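Local coordinates for Mll7089 protein (Mesorhizobium loti, PDB 2OZ8), which is of unknown function but may be a magnesium-binding hydro-lyase akin to the mandelate racemase group of the enolase superfamily, at residues F15-I21 / S319-H325; R129-V133 / V304-V308. All coordinates share one frame; numbering follows the deposited sequence.

Contact 1. Residues F15-I21 / S319-H325; sequences FARDRVI and SFQNFDH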
loop_
_atom_site.group_PDB
_atom_site.type_symbol
_atom_site.label_atom_id
_atom_site.label_comp_id
_atom_site.label_asym_id
_atom_site.label_seq_id
_atom_site.Cartn_x
_atom_site.Cartn_y
_atom_site.Cartn_z
ATOM N N PHE A 15 -17.892 -32.869 -35.653
ATOM C CA PHE A 15 -17.804 -34.320 -35.507
ATOM C C PHE A 15 -17.798 -34.810 -34.064
ATOM O O PHE A 15 -17.451 -34.068 -33.162
ATOM C CB PHE A 15 -16.593 -34.855 -36.249
ATOM C CG PHE A 15 -15.260 -34.225 -35.846
ATOM C CD1 PHE A 15 -14.398 -34.881 -34.938
ATOM C CD2 PHE A 15 -14.818 -33.021 -36.431
ATOM C CE1 PHE A 15 -13.095 -34.373 -34.637
ATOM C CE2 PHE A 15 -13.546 -32.466 -36.117
ATOM C CZ PHE A 15 -12.680 -33.161 -35.209
ATOM N N ALA A 16 -18.187 -36.073 -33.874
ATOM C CA ALA A 16 -18.170 -36.749 -32.568
ATOM C C ALA A 16 -16.749 -37.018 -32.125
ATOM O O ALA A 16 -15.851 -37.264 -32.964
ATOM C CB ALA A 16 -18.963 -38.077 -32.614
ATOM N N ARG A 17 -16.553 -36.952 -30.805
ATOM C CA ARG A 17 -15.287 -37.330 -30.174
ATOM C C ARG A 17 -15.267 -38.827 -29.916
ATOM O O ARG A 17 -16.310 -39.463 -29.893
ATOM C CB ARG A 17 -15.099 -36.577 -28.853
ATOM C CG ARG A 17 -14.738 -35.116 -29.049
ATOM C CD ARG A 17 -14.667 -34.385 -27.702
ATOM N NE ARG A 17 -14.486 -32.948 -27.883
ATOM C CZ ARG A 17 -13.305 -32.345 -27.923
ATOM N NH1 ARG A 17 -12.174 -33.042 -27.811
ATOM N NH2 ARG A 17 -13.251 -31.035 -28.084
ATOM N N ASP A 18 -14.070 -39.365 -29.704
ATOM C CA ASP A 18 -13.896 -40.753 -29.293
ATOM C C ASP A 18 -14.153 -41.050 -27.798
ATOM O O ASP A 18 -14.322 -42.205 -27.430
ATOM C CB ASP A 18 -12.521 -41.277 -29.736
ATOM C CG ASP A 18 -11.348 -40.585 -29.037
ATOM O OD1 ASP A 18 -11.400 -39.349 -28.700
ATOM O OD2 ASP A 18 -10.340 -41.324 -28.831
ATOM N N ARG A 19 -14.207 -40.017 -26.961
ATOM C CA ARG A 19 -14.495 -40.142 -25.533
ATOM C C ARG A 19 -15.131 -38.832 -25.096
ATOM O O ARG A 19 -14.981 -37.816 -25.782
ATOM C CB ARG A 19 -13.191 -40.348 -24.745
ATOM C CG ARG A 19 -12.339 -39.094 -24.596
ATOM C CD ARG A 19 -10.979 -39.323 -23.932
ATOM N NE ARG A 19 -9.917 -38.808 -24.804
ATOM C CZ ARG A 19 -9.047 -37.846 -24.549
ATOM N NH1 ARG A 19 -8.941 -37.218 -23.399
ATOM N NH2 ARG A 19 -8.199 -37.566 -25.490
ATOM N N VAL A 20 -15.800 -38.833 -23.947
ATOM C CA VAL A 20 -16.230 -37.571 -23.341
ATOM C C VAL A 20 -15.026 -36.856 -22.742
ATOM O O VAL A 20 -14.183 -37.502 -22.065
ATOM C CB VAL A 20 -17.347 -37.758 -22.244
ATOM C CG1 VAL A 20 -17.792 -36.401 -21.673
ATOM C CG2 VAL A 20 -18.575 -38.424 -22.845
ATOM N N ILE A 21 -14.931 -35.543 -23.025
ATOM C CA ILE A 21 -13.933 -34.683 -22.377
ATOM C C ILE A 21 -14.601 -33.702 -21.429
ATOM O O ILE A 21 -15.760 -33.390 -21.574
ATOM C CB ILE A 21 -13.028 -33.869 -23.357
ATOM C CG1 ILE A 21 -13.819 -32.748 -24.049
ATOM C CG2 ILE A 21 -12.255 -34.792 -24.261
ATOM C CD1 ILE A 21 -12.973 -31.700 -24.695
ATOM N N SER A 319 -3.504 -33.791 -25.111
ATOM C CA SER A 319 -4.750 -34.336 -24.562
ATOM C C SER A 319 -5.361 -35.502 -25.356
ATOM O O SER A 319 -6.490 -35.891 -25.128
ATOM C CB SER A 319 -5.769 -33.228 -24.389
ATOM O OG SER A 319 -5.381 -32.345 -23.339
ATOM N N PHE A 320 -4.589 -36.046 -26.295
ATOM C CA PHE A 320 -5.015 -37.213 -27.047
ATOM C C PHE A 320 -6.338 -37.016 -27.777
ATOM O O PHE A 320 -7.066 -37.969 -27.955
ATOM C CB PHE A 320 -5.048 -38.471 -26.135
ATOM C CG PHE A 320 -3.740 -38.738 -25.479
ATOM C CD1 PHE A 320 -2.808 -39.539 -26.092
ATOM C CD2 PHE A 320 -3.419 -38.145 -24.236
ATOM C CE1 PHE A 320 -1.597 -39.768 -25.515
ATOM C CE2 PHE A 320 -2.176 -38.371 -23.644
ATOM C CZ PHE A 320 -1.266 -39.163 -24.296
ATOM N N GLN A 321 -6.635 -35.803 -28.229
ATOM C CA GLN A 321 -7.892 -35.580 -28.981
ATOM C C GLN A 321 -7.880 -36.236 -30.413
ATOM O O GLN A 321 -6.806 -36.456 -30.998
ATOM C CB GLN A 321 -8.230 -34.094 -29.001
ATOM C CG GLN A 321 -8.638 -33.566 -27.618
ATOM C CD GLN A 321 -8.615 -32.065 -27.525
ATOM O OE1 GLN A 321 -9.638 -31.445 -27.231
ATOM N NE2 GLN A 321 -7.433 -31.457 -27.775
ATOM N N ASN A 322 -9.047 -36.620 -30.933
ATOM C CA ASN A 322 -9.099 -37.276 -32.255
ATOM C C ASN A 322 -9.140 -36.206 -33.339
ATOM O O ASN A 322 -10.192 -35.951 -33.901
ATOM C CB ASN A 322 -10.283 -38.231 -32.396
ATOM C CG ASN A 322 -11.634 -37.516 -32.295
ATOM O OD1 ASN A 322 -11.756 -36.521 -31.570
ATOM N ND2 ASN A 322 -12.664 -38.024 -33.016
ATOM N N PHE A 323 -7.983 -35.613 -33.629
ATOM C CA PHE A 323 -7.851 -34.436 -34.520
ATOM C C PHE A 323 -6.916 -34.704 -35.705
ATOM O O PHE A 323 -6.919 -33.975 -36.652
ATOM C CB PHE A 323 -7.279 -33.204 -33.749
ATOM C CG PHE A 323 -8.217 -32.590 -32.728
ATOM C CD1 PHE A 323 -9.551 -32.966 -32.642
ATOM C CD2 PHE A 323 -7.759 -31.602 -31.862
ATOM C CE1 PHE A 323 -10.431 -32.367 -31.672
ATOM C CE2 PHE A 323 -8.600 -31.007 -30.918
ATOM C CZ PHE A 323 -9.948 -31.378 -30.835
ATOM N N ASP A 324 -6.099 -35.733 -35.640
ATOM C CA ASP A 324 -4.973 -35.849 -36.552
ATOM C C ASP A 324 -5.402 -36.044 -38.012
ATOM O O ASP A 324 -4.676 -35.665 -38.941
ATOM C CB ASP A 324 -4.047 -36.998 -36.103
ATOM C CG ASP A 324 -3.283 -36.692 -34.804
ATOM O OD1 ASP A 324 -3.565 -35.684 -34.084
ATOM O OD2 ASP A 324 -2.369 -37.472 -34.497
ATOM N N HIS A 325 -6.572 -36.641 -38.217
ATOM C CA HIS A 325 -7.054 -36.929 -39.541
ATOM C C HIS A 325 -7.237 -35.649 -40.390
ATOM O O HIS A 325 -7.307 -35.703 -41.653
ATOM C CB HIS A 325 -8.359 -37.717 -39.458
ATOM C CG HIS A 325 -9.476 -36.944 -38.854
ATOM N ND1 HIS A 325 -9.533 -36.643 -37.507
ATOM C CD2 HIS A 325 -10.582 -36.395 -39.416
ATOM C CE1 HIS A 325 -10.624 -35.943 -37.267
ATOM N NE2 HIS A 325 -11.279 -35.779 -38.407
HETATM O O HOH W 1 -11.389 -36.116 -28.705
HETATM O O HOH W 2 -10.809 -29.148 -27.535
#
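N322 fits between F15 and D18 and grips the strand edge through its amide. Its ND2 bonds to A16 O at 3.3 Å, nearly straight. N322 CG lies between its backbone N and carbonyl carbon (chi1 63°), which places ND2 near A16 O. The oxygen lies in the amide plane of N322, and ND2 sits on a lone pair of the carbonyl. This is the tight part of the contact. The F15 ring meets N322 O obliquely, with CE1 3.4 Å from that oxygen. H325 points an edge at one face of F15, a T-shaped pair with centroids 5.3 Å apart and planes at 84°. F323 CD1 comes to the edge of the F15 ring, 4.1 Å from F15 CZ.

The other side is looser and wetter. R17 NH1 gives a hydrogen bond to Q321 OE1 at 3.1 Å. I21 CD1 lies over one face of the guanidinium, while Q321 OE1 meets its edge, with the two planes 19° apart. One water bridges R17 NH2 and Q321 OE1. A second links R17 NH1, D18 OD1 and N322 N. R19 reaches the S319 and F320 carbonyls edge-on. Its bond from NH2 to F320 O is weak, and the very short approach to S319 O is doubtful.

R17 NE also bonds to D30 O, and D18 OD2 to N375 ND2. P373 O takes a second bond from N322 ND2. F323 and R17 pack on strand 27-40, while R19 and F320 touch helix 146-158, so the contact joins the N-terminal capping sheet to the loop after barrel strand 313-318.

Contact 2. Residues R129-V133 / V304-V308; sequences RRNRV and VHMAV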
loop_
_atom_site.group_PDB
_atom_site.type_symbol
_atom_site.label_atom_id
_atom_site.label_comp_id
_atom_site.label_asym_id
_atom_site.label_seq_id
_atom_site.Cartn_x
_atom_site.Cartn_y
_atom_site.Cartn_z
ATOM N N ARG A 129 16.162 -21.631 -30.118
ATOM C CA ARG A 129 17.506 -22.208 -30.133
ATOM C C ARG A 129 17.357 -23.711 -29.955
ATOM O O ARG A 129 18.321 -24.449 -30.049
ATOM C CB ARG A 129 18.355 -21.691 -28.984
ATOM C CG ARG A 129 18.428 -20.189 -28.843
ATOM C CD ARG A 129 19.787 -19.786 -28.223
ATOM N NE ARG A 129 19.614 -18.609 -27.390
ATOM C CZ ARG A 129 20.558 -17.706 -27.187
ATOM N NH1 ARG A 129 21.754 -17.864 -27.741
ATOM N NH2 ARG A 129 20.299 -16.634 -26.451
ATOM N N ARG A 130 16.153 -24.166 -29.658
ATOM C CA ARG A 130 15.936 -25.580 -29.543
ATOM C C ARG A 130 14.742 -26.002 -30.362
ATOM O O ARG A 130 14.035 -25.180 -30.922
ATOM C CB ARG A 130 15.877 -26.036 -28.071
ATOM C CG ARG A 130 14.784 -25.386 -27.152
ATOM C CD ARG A 130 15.193 -25.497 -25.625
ATOM N NE ARG A 130 16.498 -24.827 -25.426
ATOM C CZ ARG A 130 17.492 -25.271 -24.648
ATOM N NH1 ARG A 130 17.351 -26.394 -23.949
ATOM N NH2 ARG A 130 18.633 -24.581 -24.579
ATOM N N ASN A 131 14.542 -27.298 -30.469
ATOM C CA ASN A 131 13.483 -27.779 -31.295
ATOM C C ASN A 131 12.541 -28.710 -30.554
ATOM O O ASN A 131 11.677 -29.326 -31.162
ATOM C CB ASN A 131 14.033 -28.348 -32.623
ATOM C CG ASN A 131 14.361 -29.817 -32.556
ATOM O OD1 ASN A 131 14.909 -30.312 -31.560
ATOM N ND2 ASN A 131 14.007 -30.550 -33.633
ATOM N N ARG A 132 12.699 -28.806 -29.234
ATOM C CA ARG A 132 11.796 -29.654 -28.503
ATOM C C ARG A 132 11.444 -29.174 -27.117
ATOM O O ARG A 132 12.181 -28.396 -26.497
ATOM C CB ARG A 132 12.315 -31.082 -28.447
ATOM C CG ARG A 132 13.307 -31.308 -27.397
ATOM C CD ARG A 132 13.836 -32.676 -27.444
ATOM N NE ARG A 132 14.815 -32.823 -26.386
ATOM C CZ ARG A 132 15.347 -33.990 -26.041
ATOM N NH1 ARG A 132 14.985 -35.092 -26.711
ATOM N NH2 ARG A 132 16.228 -34.043 -25.047
ATOM N N VAL A 133 10.304 -29.666 -26.643
ATOM C CA VAL A 133 9.775 -29.372 -25.329
ATOM C C VAL A 133 9.134 -30.614 -24.722
ATOM O O VAL A 133 8.564 -31.421 -25.422
ATOM C CB VAL A 133 8.759 -28.217 -25.432
ATOM C CG1 VAL A 133 7.525 -28.606 -26.196
ATOM C CG2 VAL A 133 8.463 -27.669 -24.053
ATOM N N VAL A 304 3.456 -25.695 -30.267
ATOM C CA VAL A 304 4.794 -26.273 -30.111
ATOM C C VAL A 304 5.933 -25.254 -30.402
ATOM O O VAL A 304 7.000 -25.263 -29.785
ATOM C CB VAL A 304 4.965 -27.635 -30.900
ATOM C CG1 VAL A 304 4.969 -27.442 -32.453
ATOM C CG2 VAL A 304 6.193 -28.401 -30.404
ATOM N N HIS A 305 5.654 -24.331 -31.309
ATOM C CA HIS A 305 6.648 -23.405 -31.788
ATOM C C HIS A 305 6.971 -22.302 -30.804
ATOM O O HIS A 305 8.137 -21.932 -30.677
ATOM C CB HIS A 305 6.208 -22.855 -33.120
ATOM C CG HIS A 305 6.148 -23.903 -34.181
ATOM N ND1 HIS A 305 7.249 -24.267 -34.922
ATOM C CD2 HIS A 305 5.122 -24.679 -34.611
ATOM C CE1 HIS A 305 6.904 -25.229 -35.758
ATOM N NE2 HIS A 305 5.620 -25.489 -35.595
ATOM N N MET A 306 5.959 -21.772 -30.125
ATOM C CA MET A 306 6.183 -20.822 -29.033
ATOM C C MET A 306 6.760 -21.564 -27.845
ATOM O O MET A 306 7.560 -21.028 -27.122
ATOM C CB MET A 306 4.889 -20.063 -28.651
ATOM C CG MET A 306 4.200 -19.378 -29.863
ATOM S SD MET A 306 3.028 -20.349 -30.886
ATOM C CE MET A 306 1.787 -20.326 -29.603
ATOM N N ALA A 307 6.368 -22.819 -27.641
ATOM C CA ALA A 307 6.865 -23.539 -26.459
ATOM C C ALA A 307 8.352 -23.693 -26.548
ATOM O O ALA A 307 9.039 -23.446 -25.570
ATOM C CB ALA A 307 6.178 -24.913 -26.265
ATOM N N VAL A 308 8.850 -24.113 -27.713
ATOM C CA VAL A 308 10.283 -24.301 -27.864
ATOM C C VAL A 308 10.961 -22.955 -28.006
ATOM O O VAL A 308 12.135 -22.882 -27.725
ATOM C CB VAL A 308 10.750 -25.281 -29.061
ATOM C CG1 VAL A 308 9.945 -26.559 -29.145
ATOM C CG2 VAL A 308 10.765 -24.584 -30.408
HETATM O O HOH W 3 14.456 -21.889 -27.605
#
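V308 presses its side chain into the bend formed by R130, N131 and R132. CB is the first atom to meet the bend, lying 3.8 Å from R130 O. There the side chain forks. CG1 stands anti to the carbonyl carbon of V308 (chi1 -45°) and runs along the backbone. It comes within 3.6 Å of R132 N and also meets N131 C. Further on it reaches V133, whose CB is 4.2 Å away. CG2 takes the other branch and meets R130 O at 3.4 Å. The valine therefore touches mostly main-chain atoms, and the backbone curves round it.

V133 continues the contact deeper in the protein. Its CG1 lies 3.9 Å from A307 CB and is more distant from V304 CG2. R130 works at the outer end, where its CG passes V308 O. One water ties the two segments there. It accepts from R129 N at 3.0 Å and donates to V308 O.

Residues 129-133 are the loop leading into barrel strand 132-138 and its first two residues. Residues 304-308 belong to helix 304-309, which lies in the connection between strands 293-295 and 313-318. Strand 132-138 pairs with 313-318, so the helix packs at the closure of the barrel. V133 and V304 both touch A338 of strand 337-339, and V308 also touches H123.

Direct polar bonds between the two segments are absent. Cohesion rests on close fit of methyl groups against backbone and against each other, with the bridging water as the polar link at the exposed end.

How the contacts relate
The two contacts flank the same barrel strand, 313-318. Contact 1 joins the N-terminal sheet to the loop that follows this strand. Contact 2 belongs to the barrel domain, where helix 304-309, just before the strand, packs on the start of strand 132-138. Their centres are about 24 Å apart and they do not touch. Each is partly buried. Contact 1 has an aromatic and amide core with arginines and waters towards solvent. Contact 2 has small aliphatic groups inside and one water outside. Contact 1 thus combines directional polar bonds with aromatic packing, while contact 2 is mainly aliphatic fit with one bridging water. Contact 2 is nested in the chain loop closed by contact 1.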